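Local coordinates for glutathione S-transferase (Lodderomyces elongisporus, PDB 4IVF), which binds two glutathione molecules per subunit and, as a member of the glutathione S-transferase superfamily, probably catalyses glutathione-dependent reactions, at residues F[19-24]-F[57-62]; F[73-78]-F[82-87]. All blocks are in the same frame, centred on the assembly; numbering follows the deposited sequence.

Both contacts are buried, and both belong to the thioredoxin-like N-terminal domain. Contact 1 sets helix 16-27 on strand 60-63 and the cis-proline loop leading into it, while contact 2 sets helix 78-89 on strand 73-76, the outermost strand on its side of the sheet, beside 60-63. Between helix and strand each is apolar: aliphatic throughout in contact 1, built round a tyrosine ring in contact 2. Their polar loop ends take different parts of one glutathione, the cysteinyl and glycyl groups at 57-62 and the γ-glutamyl end at 73-78. Thr60 OG1 and Ser76 OG, 2.6 Å apart, probably hydrogen-bond between the strands. Contact 2 also lies against the second subunit, which contact 1 reaches through Arg57.

Contact 1 of 2, residues F[19-24]-F[57-62]; sequences YKISIF and RIPTIN. With GSH (glutathione), chain U; GSH (glutathione), chain T.
Ile21 carries the helix side of this contact, reaching down to Pro59 and Ile61. One residue earlier, Lys20 sends an extended chain out from helix 16-27, and its ammonium is hydrogen-bonded to Asn17, Gln114 and the glutathione-binding Thr78. At Ile21 the first torsion (chi1 -55°) sets CG1 beside the backbone N and CG2 beside the carbonyl carbon, one branch for each partner. CG1 lies 3.7 Å from CG of Pro59, and CG2 meets CG2 of Ile61 at 4.1 Å, with these two isoleucines crossing at about a right angle. Leu10 of strand 8-12 and Leu82 close round the same isoleucine; further on, Phe24 also packs on Leu82.

The peptide before Pro59 is cis, and Ile58 presents its backbone to the chain U glutathione: Ile58 N gives a bond of 2.9 Å to O2, and Ile58 O takes N2 at 2.6 Å. Arg57, bent at chi3 (102°), donates from NE to O31 of the same ligand at 3.0 Å. OE1 of that ligand sits 3.3 Å above the centre of the guanidinium, whereas NH2 reaches OE1 of the chain T glutathione at the edge. NH1 forms a salt bridge with Glu117 of the second subunit. This is the cis-proline loop of the thioredoxin fold, which in glutathione transferases pairs with the cysteinyl backbone of glutathione.

Contact 2 of 2, residues F[73-78]-F[82-87]; sequences LVLSQT and LQYLAD. With GSH (glutathione), chain U.
Leu75 and Leu73 meet Tyr84 with their CD2 methyls. Leu75 CD2 comes to 3.4 Å from Tyr84 CB, close against the root of the side chain, while Leu73 CD2 lies 3.7 Å from CE1 farther along the ring; both approach the ring obliquely. With CG anti to the backbone N (chi1 169°), Tyr84 is swung from the helix toward the strand. At the near end of the helix Leu82 N donates to Thr78 O over 2.8 Å, a first-turn helical bond, with the Leu82 side chain beside that oxygen. Beyond the strand the chain turns through Gln77, at positive phi (74°) and in the N-cap position. Its OE1 accepts N1 of the chain U glutathione at 2.8 Å. Thr78 grips the γ-glutamyl carboxylate of that ligand twice, from N to O11 (2.9 Å, 168°) and from OG1 to O12 (2.8 Å). The start of helix 78-89 probably stabilises this negative charge.

Further out, the Tyr84 hydroxyl is held by Asp63, and Tyr105 of the second subunit meets the ring edge-to-face. Gln77 NE2 binds Glu117 of the second subunit, and Lys20 stands behind Thr78 OG1. Such a strand-turn-helix is the γ-glutamyl recognition element of the glutathione transferase G-site.

Contact 1 of 2, residues F[19-24]-F[57-62]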
ATOM      1  N   TYR F  19     -15.746  -0.161  -1.450  1.00 15.85           N
ATOM      2  CA  TYR F  19     -16.216  -1.452  -1.933  1.00 12.14           C
ATOM      3  C   TYR F  19     -15.294  -2.611  -1.544  1.00 11.92           C
ATOM      4  O   TYR F  19     -15.764  -3.721  -1.303  1.00 12.38           O
ATOM      5  CB  TYR F  19     -16.381  -1.414  -3.459  1.00 15.66           C
ATOM      6  CG  TYR F  19     -17.442  -0.454  -3.937  1.00 16.46           C
ATOM      7  CD1 TYR F  19     -18.602  -0.255  -3.204  1.00 16.10           C
ATOM      8  CD2 TYR F  19     -17.281   0.254  -5.110  1.00 13.37           C
ATOM      9  CE1 TYR F  19     -19.576   0.616  -3.634  1.00 14.85           C
ATOM     10  CE2 TYR F  19     -18.249   1.124  -5.551  1.00 17.23           C
ATOM     11  CZ  TYR F  19     -19.396   1.303  -4.811  1.00 18.23           C
ATOM     12  OH  TYR F  19     -20.367   2.172  -5.249  1.00 21.33           O
ATOM     13  N   LYS F  20     -13.991  -2.361  -1.496  1.00 14.57           N
ATOM     14  CA  LYS F  20     -13.038  -3.384  -1.071  1.00 17.62           C
ATOM     15  C   LYS F  20     -13.459  -3.957   0.267  1.00 19.87           C
ATOM     16  O   LYS F  20     -13.487  -5.172   0.464  1.00 18.33           O
ATOM     17  CB  LYS F  20     -11.638  -2.803  -0.911  1.00 10.73           C
ATOM     18  CG  LYS F  20     -10.909  -2.442  -2.187  1.00 10.74           C
ATOM     19  CD  LYS F  20      -9.533  -1.964  -1.787  1.00 10.33           C
ATOM     20  CE  LYS F  20      -8.825  -1.139  -2.831  1.00 10.34           C
ATOM     21  NZ  LYS F  20      -7.566  -0.580  -2.214  1.00 10.30           N
ATOM     22  N   ILE F  21     -13.800  -3.064   1.187  1.00 15.86           N
ATOM     23  CA  ILE F  21     -14.109  -3.462   2.543  1.00 14.12           C
ATOM     24  C   ILE F  21     -15.521  -4.029   2.647  1.00 15.32           C
ATOM     25  O   ILE F  21     -15.734  -5.043   3.309  1.00 20.68           O
ATOM     26  CB  ILE F  21     -13.908  -2.296   3.546  1.00 17.36           C
ATOM     27  CG1 ILE F  21     -12.490  -1.727   3.425  1.00 18.76           C
ATOM     28  CG2 ILE F  21     -14.173  -2.759   4.958  1.00 13.08           C
ATOM     29  CD1 ILE F  21     -11.410  -2.774   3.204  1.00 10.54           C
ATOM     30  N   SER F  22     -16.484  -3.400   1.980  1.00 14.93           N
ATOM     31  CA  SER F  22     -17.858  -3.892   2.078  1.00 13.21           C
ATOM     32  C   SER F  22     -17.999  -5.262   1.407  1.00 18.11           C
ATOM     33  O   SER F  22     -18.695  -6.138   1.913  1.00 14.54           O
ATOM     34  CB  SER F  22     -18.864  -2.893   1.508  1.00 13.50           C
ATOM     35  OG  SER F  22     -18.718  -2.733   0.105  1.00 15.99           O
ATOM     36  N   ILE F  23     -17.336  -5.442   0.271  1.00 19.45           N
ATOM     37  CA  ILE F  23     -17.262  -6.764  -0.353  1.00 22.33           C
ATOM     38  C   ILE F  23     -16.598  -7.809   0.564  1.00 23.12           C
ATOM     39  O   ILE F  23     -17.117  -8.914   0.724  1.00 21.33           O
ATOM     40  CB  ILE F  23     -16.526  -6.725  -1.702  1.00 16.18           C
ATOM     41  CG1 ILE F  23     -17.355  -5.952  -2.733  1.00 16.46           C
ATOM     42  CG2 ILE F  23     -16.256  -8.147  -2.206  1.00 23.69           C
ATOM     43  CD1 ILE F  23     -16.600  -5.610  -3.973  1.00 16.44           C
ATOM     44  N   PHE F  24     -15.460  -7.477   1.170  1.00 18.46           N
ATOM     45  CA  PHE F  24     -14.791  -8.483   1.999  1.00 19.37           C
ATOM     46  C   PHE F  24     -15.606  -8.850   3.229  1.00 21.45           C
ATOM     47  O   PHE F  24     -15.672 -10.020   3.600  1.00 17.02           O
ATOM     48  CB  PHE F  24     -13.372  -8.092   2.404  1.00 13.12           C
ATOM     49  CG  PHE F  24     -12.523  -9.270   2.764  1.00 13.59           C
ATOM     50  CD1 PHE F  24     -12.544 -10.413   1.970  1.00 18.35           C
ATOM     51  CD2 PHE F  24     -11.714  -9.252   3.883  1.00 13.50           C
ATOM     52  CE1 PHE F  24     -11.769 -11.525   2.296  1.00 20.02           C
ATOM     53  CE2 PHE F  24     -10.938 -10.347   4.218  1.00 14.11           C
ATOM     54  CZ  PHE F  24     -10.962 -11.496   3.419  1.00 14.83           C
ATOM     55  N   ARG F  57      -9.646  10.281   5.426  1.00 14.54           N
ATOM     56  CA  ARG F  57     -10.224   9.615   4.265  1.00 17.79           C
ATOM     57  C   ARG F  57     -10.975   8.359   4.688  1.00 16.69           C
ATOM     58  O   ARG F  57     -10.741   7.819   5.760  1.00 13.36           O
ATOM     59  CB  ARG F  57      -9.136   9.238   3.262  1.00 17.79           C
ATOM     60  CG  ARG F  57      -8.256  10.398   2.828  1.00 13.99           C
ATOM     61  CD  ARG F  57      -7.295   9.943   1.759  1.00 12.99           C
ATOM     62  NE  ARG F  57      -7.719  10.354   0.430  1.00 15.04           N
ATOM     63  CZ  ARG F  57      -6.995  10.184  -0.670  1.00 17.57           C
ATOM     64  NH1 ARG F  57      -5.802   9.595  -0.603  1.00 14.47           N
ATOM     65  NH2 ARG F  57      -7.473  10.598  -1.837  1.00 11.11           N
ATOM     66  N   ILE F  58     -11.892   7.900   3.847  1.00 14.51           N
ATOM     67  CA  ILE F  58     -12.571   6.644   4.098  1.00 10.81           C
ATOM     68  C   ILE F  58     -11.872   5.606   3.221  1.00 18.70           C
ATOM     69  O   ILE F  58     -11.206   5.975   2.256  1.00 19.34           O
ATOM     70  CB  ILE F  58     -14.099   6.756   3.794  1.00 14.17           C
ATOM     71  CG1 ILE F  58     -14.337   7.147   2.330  1.00 11.58           C
ATOM     72  CG2 ILE F  58     -14.795   7.730   4.800  1.00 12.12           C
ATOM     73  CD1 ILE F  58     -14.590   5.961   1.401  1.00 14.01           C
ATOM     74  N   PRO F  59     -12.018   4.309   3.540  1.00 20.76           N
ATOM     75  CA  PRO F  59     -12.806   3.786   4.653  1.00 13.36           C
ATOM     76  C   PRO F  59     -12.007   3.669   5.938  1.00 13.28           C
ATOM     77  O   PRO F  59     -10.777   3.742   5.949  1.00 10.88           O
ATOM     78  CB  PRO F  59     -13.197   2.397   4.154  1.00 14.91           C
ATOM     79  CG  PRO F  59     -12.012   1.971   3.374  1.00 12.68           C
ATOM     80  CD  PRO F  59     -11.523   3.216   2.677  1.00 16.00           C
ATOM     81  N   THR F  60     -12.745   3.484   7.021  1.00 11.12           N
ATOM     82  CA  THR F  60     -12.185   3.294   8.332  1.00 17.51           C
ATOM     83  C   THR F  60     -13.173   2.367   9.015  1.00 18.02           C
ATOM     84  O   THR F  60     -14.382   2.484   8.792  1.00 15.55           O
ATOM     85  CB  THR F  60     -12.106   4.642   9.099  1.00 11.87           C
ATOM     86  OG1 THR F  60     -11.120   5.480   8.485  1.00 14.44           O
ATOM     87  CG2 THR F  60     -11.713   4.422  10.552  1.00 12.57           C
ATOM     88  N   ILE F  61     -12.678   1.436   9.822  1.00 17.14           N
ATOM     89  CA  ILE F  61     -13.577   0.581  10.591  1.00 20.64           C
ATOM     90  C   ILE F  61     -13.385   0.759  12.093  1.00 20.56           C
ATOM     91  O   ILE F  61     -12.353   1.246  12.544  1.00 20.44           O
ATOM     92  CB  ILE F  61     -13.418  -0.920  10.238  1.00 14.10           C
ATOM     93  CG1 ILE F  61     -12.023  -1.407  10.622  1.00 12.73           C
ATOM     94  CG2 ILE F  61     -13.698  -1.163   8.747  1.00 14.73           C
ATOM     95  CD1 ILE F  61     -11.870  -2.897  10.544  1.00 19.20           C
ATOM     96  N   ASN F  62     -14.407   0.383  12.854  1.00 21.73           N
ATOM     97  CA  ASN F  62     -14.282   0.219  14.294  1.00 21.27           C
ATOM     98  C   ASN F  62     -14.836  -1.139  14.647  1.00 21.64           C
ATOM     99  O   ASN F  62     -16.034  -1.407  14.459  1.00 17.28           O
ATOM    100  CB  ASN F  62     -15.021   1.310  15.086  1.00 20.32           C
ATOM    101  CG  ASN F  62     -14.802   1.201  16.603  1.00 21.36           C
ATOM    102  OD1 ASN F  62     -14.606   0.117  17.146  1.00 18.46           O
ATOM    103  ND2 ASN F  62     -14.847   2.337  17.288  1.00 24.26           N
TER
HETATM  104  N1  GSH U 302      -4.933   4.610   0.729  1.00 19.54           N
HETATM  105  CA1 GSH U 302      -6.315   4.722   1.094  1.00 18.72           C
HETATM  106  C1  GSH U 302      -6.913   3.393   1.258  1.00 17.46           C
HETATM  107  O11 GSH U 302      -7.747   3.178   2.165  1.00 14.25           O
HETATM  108  O12 GSH U 302      -6.609   2.456   0.486  1.00 20.22           O
HETATM  109  CB1 GSH U 302      -7.071   5.517   0.034  1.00 14.61           C
HETATM  110  CG1 GSH U 302      -8.354   5.963   0.615  1.00 12.84           C
HETATM  111  CD1 GSH U 302      -9.120   6.937  -0.267  1.00 15.01           C
HETATM  112  OE1 GSH U 302      -8.681   7.363  -1.346  1.00 19.64           O
HETATM  113  N2  GSH U 302     -10.474   7.407   0.194  1.00  9.07           N
HETATM  114  CA2 GSH U 302     -11.205   8.348  -0.623  1.00 18.91           C
HETATM  115  C2  GSH U 302     -11.508   9.567   0.221  1.00 21.39           C
HETATM  116  O2  GSH U 302     -11.862   9.422   1.396  1.00 17.13           O
HETATM  117  CB2 GSH U 302     -12.450   7.725  -1.071  1.00 20.73           C
HETATM  118  SG2 GSH U 302     -12.094   6.278  -2.028  1.00 22.45           S
HETATM  119  N3  GSH U 302     -11.386  10.905  -0.346  1.00 21.71           N
HETATM  120  CA3 GSH U 302     -11.694  12.052   0.487  1.00 19.11           C
HETATM  121  C3  GSH U 302     -10.612  13.057   0.474  1.00 27.05           C
HETATM  122  O31 GSH U 302      -9.434  12.750   0.180  1.00 25.06           O
HETATM  123  O32 GSH U 302     -10.888  14.249   0.773  1.00 31.13           O
HETATM  124  N1  GSH T 301      -8.135  13.914  -2.545  1.00 37.65           N
HETATM  125  CA1 GSH T 301      -8.532  13.430  -3.844  1.00 45.55           C
HETATM  126  C1  GSH T 301      -7.953  14.280  -4.893  1.00 52.02           C
HETATM  127  O11 GSH T 301      -7.150  15.190  -4.585  1.00 51.66           O
HETATM  128  O12 GSH T 301      -8.239  14.091  -6.095  1.00 51.17           O
HETATM  129  CB1 GSH T 301     -10.055  13.310  -3.962  1.00 32.55           C
HETATM  130  CG1 GSH T 301     -10.428  12.180  -4.850  1.00 24.80           C
HETATM  131  CD1 GSH T 301     -10.159  10.813  -4.220  1.00 22.50           C
HETATM  132  OE1 GSH T 301     -10.089  10.667  -2.989  1.00 24.17           O
HETATM  133  N2  GSH T 301      -9.975   9.592  -5.089  1.00 22.62           N
HETATM  134  CA2 GSH T 301      -9.713   8.299  -4.477  1.00 22.61           C
HETATM  135  C2  GSH T 301      -8.300   7.879  -4.773  1.00 22.55           C
HETATM  136  O2  GSH T 301      -7.769   8.227  -5.819  1.00 23.25           O
HETATM  137  CB2 GSH T 301     -10.606   7.289  -5.041  1.00 28.19           C
HETATM  138  SG2 GSH T 301     -12.286   7.786  -4.885  1.00 38.23           S
HETATM  139  N3  GSH T 301      -7.558   7.048  -3.841  1.00 21.61           N
HETATM  140  CA3 GSH T 301      -6.202   6.665  -4.178  1.00 27.23           C
HETATM  141  C3  GSH T 301      -5.895   5.322  -3.646  1.00 30.36           C
HETATM  142  O31 GSH T 301      -6.798   4.464  -3.485  1.00 22.41           O
HETATM  143  O32 GSH T 301      -4.701   5.052  -3.342  1.00 34.89           O

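Contact 2 of 2, residues F[73-78]-F[82-87]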
ATOM      1  N   LEU F  73     -11.266  -1.453  18.290  1.00 25.50           N
ATOM      2  CA  LEU F  73     -10.144  -1.113  17.437  1.00 24.86           C
ATOM      3  C   LEU F  73     -10.582  -0.236  16.270  1.00 22.21           C
ATOM      4  O   LEU F  73     -11.507  -0.570  15.538  1.00 15.87           O
ATOM      5  CB  LEU F  73      -9.466  -2.382  16.915  1.00 22.47           C
ATOM      6  CG  LEU F  73      -8.206  -2.172  16.083  1.00 16.04           C
ATOM      7  CD1 LEU F  73      -7.157  -1.440  16.903  1.00 19.59           C
ATOM      8  CD2 LEU F  73      -7.680  -3.532  15.578  1.00 20.75           C
ATOM      9  N   VAL F  74      -9.911   0.893  16.112  1.00 20.33           N
ATOM     10  CA  VAL F  74     -10.165   1.780  14.999  1.00 14.95           C
ATOM     11  C   VAL F  74      -9.015   1.620  14.021  1.00 13.99           C
ATOM     12  O   VAL F  74      -7.848   1.745  14.398  1.00 16.71           O
ATOM     13  CB  VAL F  74     -10.267   3.243  15.456  1.00 18.50           C
ATOM     14  CG1 VAL F  74     -10.512   4.144  14.267  1.00 14.57           C
ATOM     15  CG2 VAL F  74     -11.382   3.403  16.486  1.00 16.58           C
ATOM     16  N   LEU F  75      -9.345   1.344  12.768  1.00 17.10           N
ATOM     17  CA  LEU F  75      -8.340   1.002  11.773  1.00 17.48           C
ATOM     18  C   LEU F  75      -8.670   1.617  10.420  1.00 16.44           C
ATOM     19  O   LEU F  75      -9.796   1.501   9.928  1.00 16.52           O
ATOM     20  CB  LEU F  75      -8.271  -0.515  11.630  1.00 20.40           C
ATOM     21  CG  LEU F  75      -7.032  -1.142  11.004  1.00 22.32           C
ATOM     22  CD1 LEU F  75      -5.779  -0.637  11.703  1.00 24.61           C
ATOM     23  CD2 LEU F  75      -7.136  -2.647  11.151  1.00 18.77           C
ATOM     24  N   SER F  76      -7.677   2.266   9.822  1.00 14.65           N
ATOM     25  CA  SER F  76      -7.808   2.838   8.492  1.00 10.65           C
ATOM     26  C   SER F  76      -6.821   2.197   7.514  1.00 10.42           C
ATOM     27  O   SER F  76      -5.986   1.385   7.925  1.00 10.43           O
ATOM     28  CB  SER F  76      -7.612   4.347   8.549  1.00 10.74           C
ATOM     29  OG  SER F  76      -8.690   4.929   9.250  1.00 19.72           O
ATOM     30  N   GLN F  77      -6.923   2.604   6.248  1.00 14.58           N
ATOM     31  CA  GLN F  77      -6.198   2.041   5.092  1.00 13.91           C
ATOM     32  C   GLN F  77      -6.756   0.692   4.670  1.00 11.65           C
ATOM     33  O   GLN F  77      -6.616  -0.285   5.397  1.00 14.51           O
ATOM     34  CB  GLN F  77      -4.692   1.913   5.346  1.00 16.14           C
ATOM     35  CG  GLN F  77      -3.965   3.219   5.426  1.00 13.90           C
ATOM     36  CD  GLN F  77      -3.981   3.942   4.111  1.00 18.83           C
ATOM     37  OE1 GLN F  77      -3.961   3.320   3.045  1.00 25.26           O
ATOM     38  NE2 GLN F  77      -4.034   5.263   4.168  1.00 15.04           N
ATOM     39  N   THR F  78      -7.368   0.641   3.487  1.00 14.47           N
ATOM     40  CA  THR F  78      -7.958  -0.605   2.981  1.00 13.99           C
ATOM     41  C   THR F  78      -7.013  -1.795   3.079  1.00 12.03           C
ATOM     42  O   THR F  78      -7.445  -2.905   3.379  1.00 13.06           O
ATOM     43  CB  THR F  78      -8.462  -0.495   1.512  1.00 14.35           C
ATOM     44  OG1 THR F  78      -7.367  -0.215   0.639  1.00  9.50           O
ATOM     45  CG2 THR F  78      -9.506   0.589   1.372  1.00 13.75           C
ATOM     46  N   LEU F  82      -8.081  -4.871   5.323  1.00 11.14           N
ATOM     47  CA  LEU F  82      -8.233  -6.188   4.697  1.00 11.59           C
ATOM     48  C   LEU F  82      -7.423  -7.247   5.426  1.00 12.24           C
ATOM     49  O   LEU F  82      -7.956  -8.297   5.767  1.00 15.72           O
ATOM     50  CB  LEU F  82      -7.882  -6.151   3.203  1.00 11.39           C
ATOM     51  CG  LEU F  82      -8.966  -5.434   2.391  1.00 13.04           C
ATOM     52  CD1 LEU F  82      -8.530  -5.083   0.967  1.00 10.92           C
ATOM     53  CD2 LEU F  82     -10.266  -6.229   2.403  1.00 12.11           C
ATOM     54  N   GLN F  83      -6.151  -6.949   5.685  1.00 13.71           N
ATOM     55  CA  GLN F  83      -5.244  -7.867   6.376  1.00 16.38           C
ATOM     56  C   GLN F  83      -5.795  -8.199   7.760  1.00 20.62           C
ATOM     57  O   GLN F  83      -5.790  -9.361   8.185  1.00 24.63           O
ATOM     58  CB  GLN F  83      -3.836  -7.249   6.468  1.00 12.86           C
ATOM     59  CG  GLN F  83      -2.695  -8.216   6.714  1.00 39.06           C
ATOM     60  CD  GLN F  83      -2.678  -9.430   5.768  1.00 45.10           C
ATOM     61  OE1 GLN F  83      -2.730  -9.290   4.541  1.00 51.45           O
ATOM     62  NE2 GLN F  83      -2.591 -10.626   6.348  1.00 32.13           N
ATOM     63  N   TYR F  84      -6.289  -7.173   8.448  1.00 23.96           N
ATOM     64  CA  TYR F  84      -6.890  -7.344   9.766  1.00 20.66           C
ATOM     65  C   TYR F  84      -8.084  -8.301   9.754  1.00 14.27           C
ATOM     66  O   TYR F  84      -8.141  -9.223  10.558  1.00 16.51           O
ATOM     67  CB  TYR F  84      -7.313  -5.995  10.384  1.00 14.90           C
ATOM     68  CG  TYR F  84      -8.164  -6.202  11.626  1.00 14.19           C
ATOM     69  CD1 TYR F  84      -7.587  -6.580  12.836  1.00 15.09           C
ATOM     70  CD2 TYR F  84      -9.547  -6.077  11.567  1.00 14.21           C
ATOM     71  CE1 TYR F  84      -8.374  -6.817  13.958  1.00 16.00           C
ATOM     72  CE2 TYR F  84     -10.335  -6.310  12.674  1.00 15.11           C
ATOM     73  CZ  TYR F  84      -9.748  -6.671  13.866  1.00 16.00           C
ATOM     74  OH  TYR F  84     -10.555  -6.892  14.961  1.00 17.84           O
ATOM     75  N   LEU F  85      -9.040  -8.061   8.860  1.00 13.79           N
ATOM     76  CA  LEU F  85     -10.232  -8.907   8.742  1.00 15.84           C
ATOM     77  C   LEU F  85      -9.898 -10.362   8.390  1.00 16.97           C
ATOM     78  O   LEU F  85     -10.528 -11.307   8.886  1.00 15.99           O
ATOM     79  CB  LEU F  85     -11.198  -8.330   7.700  1.00 13.77           C
ATOM     80  CG  LEU F  85     -11.822  -6.972   8.046  1.00 23.86           C
ATOM     81  CD1 LEU F  85     -12.529  -6.359   6.823  1.00 22.79           C
ATOM     82  CD2 LEU F  85     -12.776  -7.076   9.241  1.00 14.10           C
ATOM     83  N   ALA F  86      -8.915 -10.537   7.517  1.00 15.32           N
ATOM     84  CA  ALA F  86      -8.528 -11.870   7.112  1.00 17.45           C
ATOM     85  C   ALA F  86      -7.871 -12.592   8.288  1.00 16.57           C
ATOM     86  O   ALA F  86      -8.223 -13.728   8.586  1.00 18.81           O
ATOM     87  CB  ALA F  86      -7.604 -11.807   5.909  1.00 15.94           C
ATOM     88  N   ASP F  87      -6.927 -11.931   8.960  1.00 22.83           N
ATOM     89  CA  ASP F  87      -6.282 -12.507  10.147  1.00 24.65           C
ATOM     90  C   ASP F  87      -7.307 -12.910  11.203  1.00 27.81           C
ATOM     91  O   ASP F  87      -7.222 -13.991  11.779  1.00 19.39           O
ATOM     92  CB  ASP F  87      -5.327 -11.507  10.813  1.00 25.08           C
ATOM     93  CG  ASP F  87      -4.082 -11.228   9.998  1.00 24.79           C
ATOM     94  OD1 ASP F  87      -3.806 -11.966   9.017  1.00 26.78           O
ATOM     95  OD2 ASP F  87      -3.372 -10.260  10.356  1.00 17.92           O
TER
HETATM   96  N1  GSH U 302      -4.933   4.610   0.729  1.00 19.54           N
HETATM   97  CA1 GSH U 302      -6.315   4.722   1.094  1.00 18.72           C
HETATM   98  C1  GSH U 302      -6.913   3.393   1.258  1.00 17.46           C
HETATM   99  O11 GSH U 302      -7.747   3.178   2.165  1.00 14.25           O
HETATM  100  O12 GSH U 302      -6.609   2.456   0.486  1.00 20.22           O
HETATM  101  CB1 GSH U 302      -7.071   5.517   0.034  1.00 14.61           C
HETATM  102  CG1 GSH U 302      -8.354   5.963   0.615  1.00 12.84           C
HETATM  103  CD1 GSH U 302      -9.120   6.937  -0.267  1.00 15.01           C
HETATM  104  OE1 GSH U 302      -8.681   7.363  -1.346  1.00 19.64           O
HETATM  105  N2  GSH U 302     -10.474   7.407   0.194  1.00  9.07           N
HETATM  106  CA2 GSH U 302     -11.205   8.348  -0.623  1.00 18.91           C
HETATM  107  C2  GSH U 302     -11.508   9.567   0.221  1.00 21.39           C
HETATM  108  O2  GSH U 302     -11.862   9.422   1.396  1.00 17.13           O
HETATM  109  CB2 GSH U 302     -12.450   7.725  -1.071  1.00 20.73           C
HETATM  110  SG2 GSH U 302     -12.094   6.278  -2.028  1.00 22.45           S
HETATM  111  N3  GSH U 302     -11.386  10.905  -0.346  1.00 21.71           N
HETATM  112  CA3 GSH U 302     -11.694  12.052   0.487  1.00 19.11           C
HETATM  113  C3  GSH U 302     -10.612  13.057   0.474  1.00 27.05           C
HETATM  114  O31 GSH U 302      -9.434  12.750   0.180  1.00 25.06           O
HETATM  115  O32 GSH U 302     -10.888  14.249   0.773  1.00 31.13           O